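Local coordinates for glycosyl hydrolase family 2, TIM barrel domain protein (Parabacteroides merdae ATCC 43184, PDB 6DXU) that probably hydrolyses beta-glucuronides, acting as a glycoside hydrolase family 2 beta-glucuronidase of a human gut bacterium, at residues Tyr93-Ala98 / Val162-Arg167; Asp173-Pro178 / Asp399-Gln404; His208-Leu213 / Ile221-Thr226; Leu741-Asp746 / Ile803-Gly808. All blocks are in the same frame, centred on the assembly; numbering follows the deposited sequence.

Interaction 1: Tyr93-Ala98 / Val162-Arg167; sequences YKTLLA and VPLSIR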
loop_
_atom_site.group_PDB
_atom_site.type_symbol
_atom_site.label_atom_id
_atom_site.label_comp_id
_atom_site.label_asym_id
_atom_site.label_seq_id
_atom_site.Cartn_x
_atom_site.Cartn_y
_atom_site.Cartn_z
ATOM N N TYR D 93 9.880 -19.179 16.667
ATOM C CA TYR D 93 9.600 -20.417 17.384
ATOM C C TYR D 93 8.849 -21.352 16.450
ATOM O O TYR D 93 8.026 -20.905 15.660
ATOM C CB TYR D 93 8.724 -20.173 18.638
ATOM C CG TYR D 93 9.341 -19.266 19.673
ATOM C CD1 TYR D 93 10.088 -19.788 20.718
ATOM C CD2 TYR D 93 9.152 -17.891 19.617
ATOM C CE1 TYR D 93 10.657 -18.960 21.684
ATOM C CE2 TYR D 93 9.705 -17.052 20.570
ATOM C CZ TYR D 93 10.451 -17.597 21.609
ATOM O OH TYR D 93 11.010 -16.785 22.570
ATOM N N LYS D 94 9.091 -22.651 16.559
ATOM C CA LYS D 94 8.278 -23.586 15.794
ATOM C C LYS D 94 7.996 -24.828 16.622
ATOM O O LYS D 94 8.821 -25.253 17.434
ATOM C CB LYS D 94 8.937 -23.995 14.465
ATOM C CG LYS D 94 10.219 -24.788 14.609
ATOM C CD LYS D 94 10.872 -25.040 13.235
ATOM C CE LYS D 94 12.138 -25.877 13.407
ATOM N NZ LYS D 94 12.816 -26.155 12.102
ATOM N N THR D 95 6.819 -25.409 16.388
ATOM C CA THR D 95 6.430 -26.678 16.993
ATOM C C THR D 95 5.551 -27.412 15.986
ATOM O O THR D 95 5.099 -26.842 14.988
ATOM C CB THR D 95 5.702 -26.476 18.335
ATOM O OG1 THR D 95 5.640 -27.716 19.062
ATOM C CG2 THR D 95 4.279 -25.951 18.127
ATOM N N LEU D 96 5.324 -28.688 16.244
ATOM C CA LEU D 96 4.343 -29.462 15.497
ATOM C C LEU D 96 3.203 -29.728 16.475
ATOM O O LEU D 96 3.370 -30.491 17.434
ATOM C CB LEU D 96 4.967 -30.756 14.974
ATOM C CG LEU D 96 6.158 -30.586 14.020
ATOM C CD1 LEU D 96 6.766 -31.927 13.631
ATOM C CD2 LEU D 96 5.752 -29.794 12.784
ATOM N N LEU D 97 2.031 -29.160 16.197
ATOM C CA LEU D 97 0.930 -29.214 17.150
ATOM C C LEU D 97 0.180 -30.502 16.955
ATOM O O LEU D 97 -0.223 -30.822 15.838
ATOM C CB LEU D 97 -0.052 -28.066 16.946
ATOM C CG LEU D 97 0.241 -26.676 17.464
ATOM C CD1 LEU D 97 -0.884 -25.744 16.990
ATOM C CD2 LEU D 97 0.251 -26.781 18.964
ATOM N N ALA D 98 -0.038 -31.217 18.057
ATOM C CA ALA D 98 -0.884 -32.399 18.063
ATOM C C ALA D 98 -2.300 -31.951 18.398
ATOM O O ALA D 98 -2.630 -31.731 19.562
ATOM C CB ALA D 98 -0.360 -33.398 19.094
ATOM N N VAL D 162 0.303 -30.370 13.013
ATOM C CA VAL D 162 0.127 -29.100 12.316
ATOM C C VAL D 162 1.313 -28.203 12.656
ATOM O O VAL D 162 1.547 -27.916 13.833
ATOM C CB VAL D 162 -1.191 -28.412 12.704
ATOM C CG1 VAL D 162 -1.317 -27.054 11.997
ATOM C CG2 VAL D 162 -2.382 -29.329 12.392
ATOM N N PRO D 163 2.081 -27.726 11.675
ATOM C CA PRO D 163 3.219 -26.865 12.004
ATOM C C PRO D 163 2.719 -25.482 12.388
ATOM O O PRO D 163 2.002 -24.822 11.630
ATOM C CB PRO D 163 4.042 -26.835 10.704
ATOM C CG PRO D 163 3.069 -27.151 9.633
ATOM C CD PRO D 163 1.969 -27.985 10.229
ATOM N N LEU D 164 3.144 -25.039 13.558
ATOM C CA LEU D 164 2.857 -23.719 14.086
ATOM C C LEU D 164 4.191 -23.003 14.169
ATOM O O LEU D 164 5.123 -23.510 14.800
ATOM C CB LEU D 164 2.199 -23.824 15.471
ATOM C CG LEU D 164 2.000 -22.518 16.237
ATOM C CD1 LEU D 164 1.086 -21.581 15.476
ATOM C CD2 LEU D 164 1.443 -22.786 17.651
ATOM N N SER D 165 4.293 -21.847 13.522
ATOM C CA SER D 165 5.519 -21.067 13.526
ATOM C C SER D 165 5.145 -19.669 13.973
ATOM O O SER D 165 4.157 -19.105 13.490
ATOM C CB SER D 165 6.179 -21.029 12.128
ATOM O OG SER D 165 6.268 -22.347 11.590
ATOM N N ILE D 166 5.926 -19.110 14.893
ATOM C CA ILE D 166 5.602 -17.828 15.503
ATOM C C ILE D 166 6.853 -16.967 15.442
ATOM O O ILE D 166 7.932 -17.402 15.853
ATOM C CB ILE D 166 5.124 -17.990 16.959
ATOM C CG1 ILE D 166 3.822 -18.808 17.004
ATOM C CG2 ILE D 166 4.938 -16.612 17.593
ATOM C CD1 ILE D 166 3.376 -19.274 18.435
ATOM N N ARG D 167 6.713 -15.766 14.908
ATOM C CA ARG D 167 7.795 -14.799 14.877
ATOM C C ARG D 167 7.528 -13.770 15.964
ATOM O O ARG D 167 6.434 -13.204 16.019
ATOM C CB ARG D 167 7.872 -14.134 13.493
ATOM C CG ARG D 167 9.005 -13.106 13.321
ATOM C CD ARG D 167 8.804 -12.379 11.966
ATOM N NE ARG D 167 9.942 -11.563 11.539
ATOM C CZ ARG D 167 10.089 -10.266 11.812
ATOM N NH1 ARG D 167 9.196 -9.633 12.560
ATOM N NH2 ARG D 167 11.136 -9.597 11.331
HETATM O O HOH W 1 6.385 -25.466 12.532
#
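The carbonyl oxygen of T95 is gripped by three groups. L164 N donates to T95 O at 3.0 Å, tilted 26° from the carbonyl plane. A water donates to the same T95 O at 3.1 Å and is also hydrogen-bonded to S165 OG, while the C-H on P163 CA points to T95 O from a CA-O distance of 3.5 Å. Five residue pairs in antiparallel register define the contact: Y93-I166, T95-L164 and L97-V162 are hydrogen-bonded pairs, K94-S165 and L96-P163 are non-hydrogen-bonded pairs. The shortest of the six backbone bonds is L97 N to V162 O, 2.7 Å.

L97 packs diagonally on L164. With CG turned away from its carbonyl carbon (chi1 -79°), L97 sets CD1 3.8 Å from L164 CD2. Between direct partners on the same face, T95 CG2 touches L164 CB at 4.0 Å; T95 OG1 bonds to N36 O. On the other face L96 CD2 rests 4.0 Å from P163 CB. Shortening L97 to an alanine would probably open a gap beside L164 CD2.

These are the middle strands of a six-stranded sheet in the sugar-binding domain, flanked by strands 37-41 and 118-123. Backbone bonds therefore fix the register, P163 costs the pair no bond because it occupies a non-hydrogen-bonded position, and L97, V162, L164 and I166 make much of one face apolar.

Interaction 2: Asp173-Pro178 / Asp399-Gln404; sequences DLEMIP and DVYKKQ. With NA (sodium ion), chain O.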
loop_
_atom_site.group_PDB
_atom_site.type_symbol
_atom_site.label_atom_id
_atom_site.label_comp_id
_atom_site.label_asym_id
_atom_site.label_seq_id
_atom_site.Cartn_x
_atom_site.Cartn_y
_atom_site.Cartn_z
ATOM N N ASP D 173 12.035 0.463 18.439
ATOM C CA ASP D 173 11.062 1.135 17.578
ATOM C C ASP D 173 10.588 2.385 18.307
ATOM O O ASP D 173 9.881 2.279 19.310
ATOM C CB ASP D 173 9.906 0.191 17.265
ATOM C CG ASP D 173 8.892 0.782 16.302
ATOM O OD1 ASP D 173 8.965 1.992 15.975
ATOM O OD2 ASP D 173 8.000 0.005 15.891
ATOM N N LEU D 174 10.980 3.557 17.809
ATOM C CA LEU D 174 10.576 4.801 18.454
ATOM C C LEU D 174 9.069 5.024 18.391
ATOM O O LEU D 174 8.530 5.781 19.210
ATOM C CB LEU D 174 11.308 5.981 17.795
ATOM C CG LEU D 174 12.825 5.942 18.051
ATOM C CD1 LEU D 174 13.550 6.935 17.129
ATOM C CD2 LEU D 174 13.134 6.214 19.528
ATOM N N GLU D 175 8.383 4.387 17.440
ATOM C CA GLU D 175 6.944 4.555 17.259
ATOM C C GLU D 175 6.142 3.472 17.956
ATOM O O GLU D 175 4.974 3.260 17.615
ATOM C CB GLU D 175 6.575 4.598 15.769
ATOM C CG GLU D 175 7.178 5.784 14.984
ATOM C CD GLU D 175 6.605 7.128 15.441
ATOM O OE1 GLU D 175 5.517 7.154 16.079
ATOM O OE2 GLU D 175 7.267 8.161 15.199
ATOM N N MET D 176 6.748 2.789 18.926
ATOM C CA MET D 176 6.096 1.750 19.703
ATOM C C MET D 176 6.399 1.991 21.176
ATOM O O MET D 176 7.530 2.359 21.519
ATOM C CB MET D 176 6.602 0.356 19.270
ATOM C CG MET D 176 5.978 -0.823 20.025
ATOM S SD MET D 176 6.830 -2.386 19.637
ATOM C CE MET D 176 8.340 -2.211 20.613
ATOM N N ILE D 177 5.393 1.832 22.037
ATOM C CA ILE D 177 5.655 1.929 23.474
ATOM C C ILE D 177 5.950 0.528 23.990
ATOM O O ILE D 177 5.418 -0.449 23.436
ATOM C CB ILE D 177 4.492 2.573 24.244
ATOM C CG1 ILE D 177 3.208 1.747 24.122
ATOM C CG2 ILE D 177 4.284 3.997 23.747
ATOM C CD1 ILE D 177 2.070 2.207 25.107
ATOM N N PRO D 178 6.812 0.368 25.018
ATOM C CA PRO D 178 7.529 1.442 25.724
ATOM C C PRO D 178 8.759 1.963 24.976
ATOM O O PRO D 178 9.170 1.400 23.958
ATOM C CB PRO D 178 7.993 0.757 27.016
ATOM C CG PRO D 178 8.240 -0.652 26.594
ATOM C CD PRO D 178 7.159 -0.958 25.567
ATOM N N ASP D 399 0.577 8.396 14.639
ATOM C CA ASP D 399 -0.741 7.770 14.752
ATOM C C ASP D 399 -0.655 6.325 15.223
ATOM O O ASP D 399 -1.514 5.875 15.990
ATOM C CB ASP D 399 -1.498 7.846 13.434
ATOM C CG ASP D 399 -2.026 9.243 13.138
ATOM O OD1 ASP D 399 -2.154 10.057 14.078
ATOM O OD2 ASP D 399 -2.316 9.524 11.954
ATOM N N VAL D 400 0.349 5.576 14.760
ATOM C CA VAL D 400 0.463 4.168 15.152
ATOM C C VAL D 400 0.797 4.043 16.639
ATOM O O VAL D 400 0.228 3.209 17.359
ATOM C CB VAL D 400 1.507 3.463 14.266
ATOM C CG1 VAL D 400 1.772 2.042 14.748
ATOM C CG2 VAL D 400 1.052 3.469 12.810
ATOM N N TYR D 401 1.730 4.868 17.113
ATOM C CA TYR D 401 2.078 4.936 18.532
ATOM C C TYR D 401 0.832 5.191 19.384
ATOM O O TYR D 401 0.565 4.479 20.358
ATOM C CB TYR D 401 3.115 6.055 18.683
ATOM C CG TYR D 401 3.709 6.414 20.035
ATOM C CD1 TYR D 401 5.080 6.279 20.262
ATOM C CD2 TYR D 401 2.933 6.993 21.033
ATOM C CE1 TYR D 401 5.655 6.664 21.468
ATOM C CE2 TYR D 401 3.492 7.379 22.236
ATOM C CZ TYR D 401 4.852 7.223 22.451
ATOM O OH TYR D 401 5.402 7.609 23.653
ATOM N N LYS D 402 0.056 6.206 19.015
ATOM C CA LYS D 402 -1.149 6.537 19.769
ATOM C C LYS D 402 -2.176 5.418 19.692
ATOM O O LYS D 402 -2.805 5.073 20.701
ATOM C CB LYS D 402 -1.743 7.836 19.236
ATOM C CG LYS D 402 -0.968 9.085 19.615
ATOM C CD LYS D 402 -1.716 10.285 19.044
ATOM C CE LYS D 402 -0.822 11.452 18.791
ATOM N NZ LYS D 402 -0.125 11.299 17.516
ATOM N N LYS D 403 -2.352 4.827 18.512
ATOM C CA LYS D 403 -3.316 3.735 18.412
ATOM C C LYS D 403 -2.897 2.587 19.314
ATOM O O LYS D 403 -3.739 1.963 19.970
ATOM C CB LYS D 403 -3.449 3.261 16.963
ATOM C CG LYS D 403 -4.365 4.132 16.112
ATOM C CD LYS D 403 -4.414 3.645 14.665
ATOM C CE LYS D 403 -5.171 4.623 13.768
ATOM N NZ LYS D 403 -5.015 4.269 12.322
ATOM N N GLN D 404 -1.587 2.327 19.405
ATOM C CA GLN D 404 -1.118 1.276 20.302
ATOM C C GLN D 404 -1.437 1.601 21.755
ATOM O O GLN D 404 -1.869 0.723 22.511
ATOM C CB GLN D 404 0.388 1.048 20.140
ATOM C CG GLN D 404 0.887 -0.041 21.095
ATOM C CD GLN D 404 2.399 -0.089 21.251
ATOM O OE1 GLN D 404 3.128 0.736 20.698
ATOM N NE2 GLN D 404 2.873 -1.061 22.022
HETATM NA NA NA O . 9.927 1.948 21.648
HETATM O O HOH W 2 11.398 0.117 21.340
HETATM O O HOH W 3 3.233 0.909 17.828
HETATM O O HOH W 4 3.342 6.216 14.991
HETATM O O HOH W 5 11.701 3.604 21.909
#
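The tight part of this contact is I177, held between the amide of Q404 and the ring of Y401. I177 N donates to Q404 OE1 at 2.9 Å, and Q404 NE2 returns a bond to I177 O at 3.0 Å, so one side-chain amide satisfies both backbone polar groups of a buried residue. Neither bond is flat: I177 N stands 34° from the carbonyl plane of Q404. Q404 reaches the loop because its CG lies opposite the backbone N (chi1 179°) and the chain beyond is extended. I177 CG1 lies against the same amide, 3.5 Å from Q404 CD, while CG2 makes a CH-pi contact over one face of Y401, 3.8 Å from the ring centroid. L174 O meets that ring at its edge.

The E175 and V400 side is looser and wet. A water donates to E175 OE1 (2.6 Å) and accepts from Y401 N, and E175 OE1 is also bonded by G398 N.

A leucine in place of Q404 would probably leave I177 N and I177 O without their mates. Beyond I177, the loop wraps a sodium ion, bound by D173 O, M176 O (2.4 Å), P178 O and two waters, with an Asx turn at D173 and a cis peptide before P178. Metal and amide thus fix successive backbone groups of a sugar-binding-domain loop against helix 399-416 of the TIM barrel.

Interaction 3: His208-Leu213 / Ile221-Thr226; sequences HLESSL and ILKVKT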
loop_
_atom_site.group_PDB
_atom_site.type_symbol
_atom_site.label_atom_id
_atom_site.label_comp_id
_atom_site.label_asym_id
_atom_site.label_seq_id
_atom_site.Cartn_x
_atom_site.Cartn_y
_atom_site.Cartn_z
ATOM N N HIS D 208 -17.950 -9.962 31.887
ATOM C CA HIS D 208 -17.723 -8.782 32.717
ATOM C C HIS D 208 -18.670 -8.798 33.904
ATOM O O HIS D 208 -19.890 -8.857 33.729
ATOM C CB HIS D 208 -17.881 -7.499 31.904
ATOM C CG HIS D 208 -16.656 -7.154 31.118
ATOM N ND1 HIS D 208 -16.700 -6.677 29.826
ATOM C CD2 HIS D 208 -15.345 -7.240 31.445
ATOM C CE1 HIS D 208 -15.466 -6.476 29.393
ATOM N NE2 HIS D 208 -14.626 -6.805 30.359
ATOM N N LEU D 209 -18.106 -8.757 35.105
ATOM C CA LEU D 209 -18.866 -8.771 36.350
ATOM C C LEU D 209 -18.790 -7.371 36.943
ATOM O O LEU D 209 -17.751 -6.976 37.470
ATOM C CB LEU D 209 -18.302 -9.806 37.317
ATOM C CG LEU D 209 -18.145 -11.202 36.715
ATOM C CD1 LEU D 209 -17.539 -12.155 37.728
ATOM C CD2 LEU D 209 -19.485 -11.720 36.219
ATOM N N GLU D 210 -19.874 -6.608 36.829
ATOM C CA GLU D 210 -19.930 -5.264 37.394
ATOM C C GLU D 210 -20.478 -5.370 38.804
ATOM O O GLU D 210 -21.646 -5.706 38.983
ATOM C CB GLU D 210 -20.815 -4.326 36.585
ATOM C CG GLU D 210 -20.221 -3.710 35.368
ATOM C CD GLU D 210 -21.212 -2.751 34.732
ATOM O OE1 GLU D 210 -22.139 -3.238 34.065
ATOM O OE2 GLU D 210 -21.092 -1.522 34.932
ATOM N N SER D 211 -19.632 -5.132 39.800
ATOM C CA SER D 211 -20.042 -5.182 41.196
ATOM C C SER D 211 -19.961 -3.788 41.797
ATOM O O SER D 211 -19.024 -3.035 41.512
ATOM C CB SER D 211 -19.177 -6.153 41.993
ATOM O OG SER D 211 -17.815 -5.799 41.889
ATOM N N SER D 212 -20.957 -3.449 42.613
ATOM C CA SER D 212 -21.010 -2.188 43.339
ATOM C C SER D 212 -21.530 -2.461 44.740
ATOM O O SER D 212 -22.219 -3.456 44.985
ATOM C CB SER D 212 -21.883 -1.143 42.642
ATOM O OG SER D 212 -23.175 -1.653 42.376
ATOM N N LEU D 213 -21.161 -1.586 45.667
ATOM C CA LEU D 213 -21.462 -1.784 47.077
ATOM C C LEU D 213 -22.133 -0.523 47.608
ATOM O O LEU D 213 -21.593 0.576 47.455
ATOM C CB LEU D 213 -20.168 -2.123 47.815
ATOM C CG LEU D 213 -20.232 -2.696 49.206
ATOM C CD1 LEU D 213 -21.024 -4.002 49.175
ATOM C CD2 LEU D 213 -18.786 -2.960 49.614
ATOM N N ILE D 221 -24.514 -5.139 44.472
ATOM C CA ILE D 221 -25.186 -5.317 43.192
ATOM C C ILE D 221 -24.202 -5.982 42.251
ATOM O O ILE D 221 -23.039 -5.576 42.189
ATOM C CB ILE D 221 -25.677 -3.981 42.608
ATOM C CG1 ILE D 221 -26.750 -3.361 43.493
ATOM C CG2 ILE D 221 -26.219 -4.176 41.234
ATOM C CD1 ILE D 221 -27.943 -4.279 43.694
ATOM N N LEU D 222 -24.650 -7.023 41.561
ATOM C CA LEU D 222 -23.829 -7.690 40.562
ATOM C C LEU D 222 -24.596 -7.712 39.248
ATOM O O LEU D 222 -25.744 -8.167 39.203
ATOM C CB LEU D 222 -23.451 -9.109 41.006
ATOM C CG LEU D 222 -22.707 -9.938 39.951
ATOM C CD1 LEU D 222 -21.309 -9.364 39.697
ATOM C CD2 LEU D 222 -22.609 -11.397 40.380
ATOM N N LYS D 223 -23.981 -7.181 38.194
ATOM C CA LYS D 223 -24.482 -7.303 36.833
ATOM C C LYS D 223 -23.529 -8.206 36.069
ATOM O O LYS D 223 -22.314 -7.976 36.079
ATOM C CB LYS D 223 -24.582 -5.945 36.133
ATOM C CG LYS D 223 -25.665 -5.020 36.671
ATOM C CD LYS D 223 -25.798 -3.780 35.780
ATOM C CE LYS D 223 -25.998 -2.514 36.600
ATOM N NZ LYS D 223 -26.515 -1.413 35.735
ATOM N N VAL D 224 -24.074 -9.244 35.448
ATOM C CA VAL D 224 -23.291 -10.228 34.716
ATOM C C VAL D 224 -23.512 -9.954 33.238
ATOM O O VAL D 224 -24.619 -10.165 32.722
ATOM C CB VAL D 224 -23.689 -11.663 35.072
ATOM C CG1 VAL D 224 -22.882 -12.650 34.248
ATOM C CG2 VAL D 224 -23.511 -11.938 36.588
ATOM N N LYS D 225 -22.477 -9.471 32.559
ATOM C CA LYS D 225 -22.559 -9.185 31.133
ATOM C C LYS D 225 -21.568 -10.064 30.385
ATOM O O LYS D 225 -20.477 -10.371 30.876
ATOM C CB LYS D 225 -22.282 -7.703 30.833
ATOM C CG LYS D 225 -23.330 -6.753 31.393
ATOM C CD LYS D 225 -22.893 -5.297 31.272
ATOM C CE LYS D 225 -23.963 -4.349 31.811
ATOM N NZ LYS D 225 -23.476 -2.941 31.838
ATOM N N THR D 226 -21.953 -10.474 29.186
ATOM C CA THR D 226 -21.106 -11.372 28.429
ATOM C C THR D 226 -21.204 -11.045 26.947
ATOM O O THR D 226 -22.168 -10.430 26.487
ATOM C CB THR D 226 -21.480 -12.834 28.686
ATOM O OG1 THR D 226 -20.471 -13.682 28.124
ATOM C CG2 THR D 226 -22.818 -13.166 28.064
#
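E210 and K225 both turn CG opposite their own carbonyl carbon (chi1 -81° and -66°) and run extended beyond it, which carries E210 OE1 to K225 NZ at 2.6 Å. This salt bridge spans a beta hairpin, strands 203-213 and 219-229, on a diagonal: E210 is paired with K223, and K225 with H208. The ammonium meets OE1 on the syn side, 26° out of the carboxylate plane. K223 NZ stays 5.0 Å from the same E210 OE1, not in contact, though the opposite charges may still attract weakly.

Six backbone bonds join the H208-K225, E210-K223 and S212-I221 pairs; K225 N to H208 O, at 2.9 Å, is almost straight.

The opposite face, that of L209, L222 and V224, is largely apolar, with S211 at its end. L209 and V224 lie side by side pointing the same way, with L209 CD2 at 4.0 Å from V224 CG1 and equally near CG2, and L222 CD1 comes 3.9 Å from L209 CB. C288 and F305, on strands of the facing sheet, cover this side, as expected for a beta sandwich. H208 turns its ring away to the TIM barrel, where NE2 bonds V414 O and the ring meets H417 edge-to-face. At the far end of the pairing, S212 OG sits 3.4 Å from I221 CB.

Interaction 4: Leu741-Asp746 / Ile803-Gly808; sequences LSEEGD and IKRNEG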
loop_
_atom_site.group_PDB
_atom_site.type_symbol
_atom_site.label_atom_id
_atom_site.label_comp_id
_atom_site.label_asym_id
_atom_site.label_seq_id
_atom_site.Cartn_x
_atom_site.Cartn_y
_atom_site.Cartn_z
ATOM N N LEU D 741 34.801 -23.230 48.729
ATOM C CA LEU D 741 34.131 -22.972 49.998
ATOM C C LEU D 741 33.260 -24.148 50.422
ATOM O O LEU D 741 33.243 -24.512 51.601
ATOM C CB LEU D 741 33.305 -21.686 49.900
ATOM C CG LEU D 741 32.589 -21.169 51.152
ATOM C CD1 LEU D 741 33.539 -20.976 52.320
ATOM C CD2 LEU D 741 31.893 -19.865 50.831
ATOM N N SER D 742 32.545 -24.761 49.484
ATOM C CA SER D 742 31.674 -25.887 49.798
ATOM C C SER D 742 31.258 -26.552 48.490
ATOM O O SER D 742 31.522 -26.042 47.398
ATOM C CB SER D 742 30.445 -25.451 50.599
ATOM O OG SER D 742 29.643 -24.561 49.845
ATOM N N GLU D 743 30.580 -27.686 48.620
ATOM C CA GLU D 743 30.047 -28.409 47.472
ATOM C C GLU D 743 28.663 -28.929 47.800
ATOM O O GLU D 743 28.338 -29.157 48.965
ATOM C CB GLU D 743 30.866 -29.630 47.075
ATOM C CG GLU D 743 32.358 -29.557 47.238
ATOM C CD GLU D 743 32.952 -30.957 47.170
ATOM O OE1 GLU D 743 33.359 -31.387 46.081
ATOM O OE2 GLU D 743 32.940 -31.648 48.202
ATOM N N GLU D 744 27.845 -29.069 46.759
ATOM C CA GLU D 744 26.506 -29.640 46.881
ATOM C C GLU D 744 26.283 -30.450 45.609
ATOM O O GLU D 744 26.009 -29.879 44.549
ATOM C CB GLU D 744 25.455 -28.551 47.054
ATOM N N GLY D 745 26.421 -31.765 45.709
ATOM C CA GLY D 745 26.246 -32.600 44.532
ATOM C C GLY D 745 27.263 -32.261 43.461
ATOM O O GLY D 745 28.478 -32.281 43.692
ATOM N N ASP D 746 26.769 -31.938 42.269
ATOM C CA ASP D 746 27.633 -31.604 41.146
ATOM C C ASP D 746 28.070 -30.143 41.149
ATOM O O ASP D 746 28.783 -29.719 40.233
ATOM C CB ASP D 746 26.912 -31.938 39.834
ATOM C CG ASP D 746 27.836 -31.899 38.619
ATOM O OD1 ASP D 746 28.992 -32.373 38.702
ATOM O OD2 ASP D 746 27.396 -31.385 37.573
ATOM N N ILE D 803 29.839 -23.191 40.457
ATOM C CA ILE D 803 30.263 -23.872 39.232
ATOM C C ILE D 803 29.530 -25.200 39.146
ATOM O O ILE D 803 29.509 -25.968 40.115
ATOM C CB ILE D 803 31.790 -24.081 39.174
ATOM C CG1 ILE D 803 32.506 -22.768 38.853
ATOM C CG2 ILE D 803 32.164 -25.170 38.161
ATOM C CD1 ILE D 803 32.794 -21.912 40.037
ATOM N N LYS D 804 28.907 -25.448 38.000
ATOM C CA LYS D 804 28.355 -26.754 37.672
ATOM C C LYS D 804 29.503 -27.593 37.121
ATOM O O LYS D 804 30.017 -27.315 36.028
ATOM C CB LYS D 804 27.228 -26.590 36.654
ATOM C CG LYS D 804 26.557 -27.867 36.162
ATOM C CD LYS D 804 25.657 -28.452 37.231
ATOM C CE LYS D 804 24.735 -29.557 36.702
ATOM N NZ LYS D 804 25.392 -30.494 35.752
ATOM N N ARG D 805 29.930 -28.605 37.872
ATOM C CA ARG D 805 31.143 -29.322 37.495
ATOM C C ARG D 805 30.926 -30.292 36.336
ATOM O O ARG D 805 31.903 -30.680 35.688
ATOM C CB ARG D 805 31.713 -30.060 38.715
ATOM C CG ARG D 805 32.415 -29.132 39.690
ATOM C CD ARG D 805 33.066 -29.879 40.856
ATOM N NE ARG D 805 32.065 -30.476 41.740
ATOM C CZ ARG D 805 32.246 -30.705 43.037
ATOM N NH1 ARG D 805 33.396 -30.387 43.621
ATOM N NH2 ARG D 805 31.268 -31.242 43.755
ATOM N N ASN D 806 29.679 -30.678 36.058
ATOM C CA ASN D 806 29.360 -31.642 35.002
ATOM C C ASN D 806 30.113 -32.954 35.183
ATOM O O ASN D 806 30.487 -33.605 34.201
ATOM C CB ASN D 806 29.619 -31.065 33.609
ATOM C CG ASN D 806 28.593 -30.030 33.216
ATOM O OD1 ASN D 806 27.407 -30.200 33.477
ATOM N ND2 ASN D 806 29.041 -28.954 32.575
ATOM N N GLU D 807 30.337 -33.338 36.442
ATOM C CA GLU D 807 30.989 -34.590 36.811
ATOM C C GLU D 807 32.395 -34.700 36.241
ATOM O O GLU D 807 32.915 -35.809 36.076
ATOM C CB GLU D 807 30.150 -35.801 36.387
ATOM C CG GLU D 807 28.735 -35.813 36.948
ATOM C CD GLU D 807 27.924 -37.015 36.490
ATOM O OE1 GLU D 807 28.274 -37.630 35.459
ATOM O OE2 GLU D 807 26.942 -37.360 37.178
ATOM N N GLY D 808 33.028 -33.567 35.944
ATOM C CA GLY D 808 34.344 -33.575 35.332
ATOM C C GLY D 808 35.316 -32.652 36.025
ATOM O O GLY D 808 35.092 -32.272 37.180
#
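E743 and R805 cross at about a right angle, their carboxylate and guanidinium planes 87° apart, so a single oxygen rather than the pair does the bridging. R805 NH1 donates to E743 OE1 at 2.7 Å; OE1 accepts on its anti lone pair and lies close to the guanidinium plane. The second link, from NH2 to the same OE1, is weak. NH2 is better used on G745 O, at 3.0 Å and exactly in the guanidinium plane. R805 reaches this position through a bend at chi3 (-68°), which swings the guanidinium back along the loop from G745 to E743. Two acceptors at its edge, one charged and one backbone, thus restrict rotation of the group.

D746 is turned to the other end of the loop. The D746 and K804 side chains cross at about a right angle, and K804 NZ meets D746 OD2 at 2.9 Å nearly along the C-O bond and also bonds N806 OD1. D746 OD1 accepts from E807 N at 2.8 Å, on the syn side, whereas the bond from N806 N to OD2 is weak. The backbones are joined as well: R805 N donates to D746 O at 2.9 Å. The negative charge of D746 is therefore matched by a lysine and by backbone N-H groups, which would probably stabilise its ionised form.

The N-H groups that D746 collects belong to a type I' beta turn, R805 to G808, closed by G808 N to R805 O. G745 and D746 form the two-residue turn of the beta hairpin 735-744/747-755, and this hairpin turn meets the type I' turn, which links strands 798-804 and 810-815 of two sheets in the C-terminal beta domain.

In the fold
From the N terminus, interaction 1 comes first, closing a 63-residue excursion and joining central strands of the sugar-binding domain. Interaction 2 opens only after it has closed, about 10 Å away at the nearest atoms, and ties a loop of that same domain to the TIM barrel across 220 residues. Nested inside this long loop is interaction 3, a local hairpin of the intervening beta-sandwich domain, with only seven residues between its segments. Interaction 4 follows in series, closing a 56-residue loop within the C-terminal domain; its centre lies about 56 Å from that of 208-213/221-226. None cross, and of the four only interaction 2 bridges two family domains.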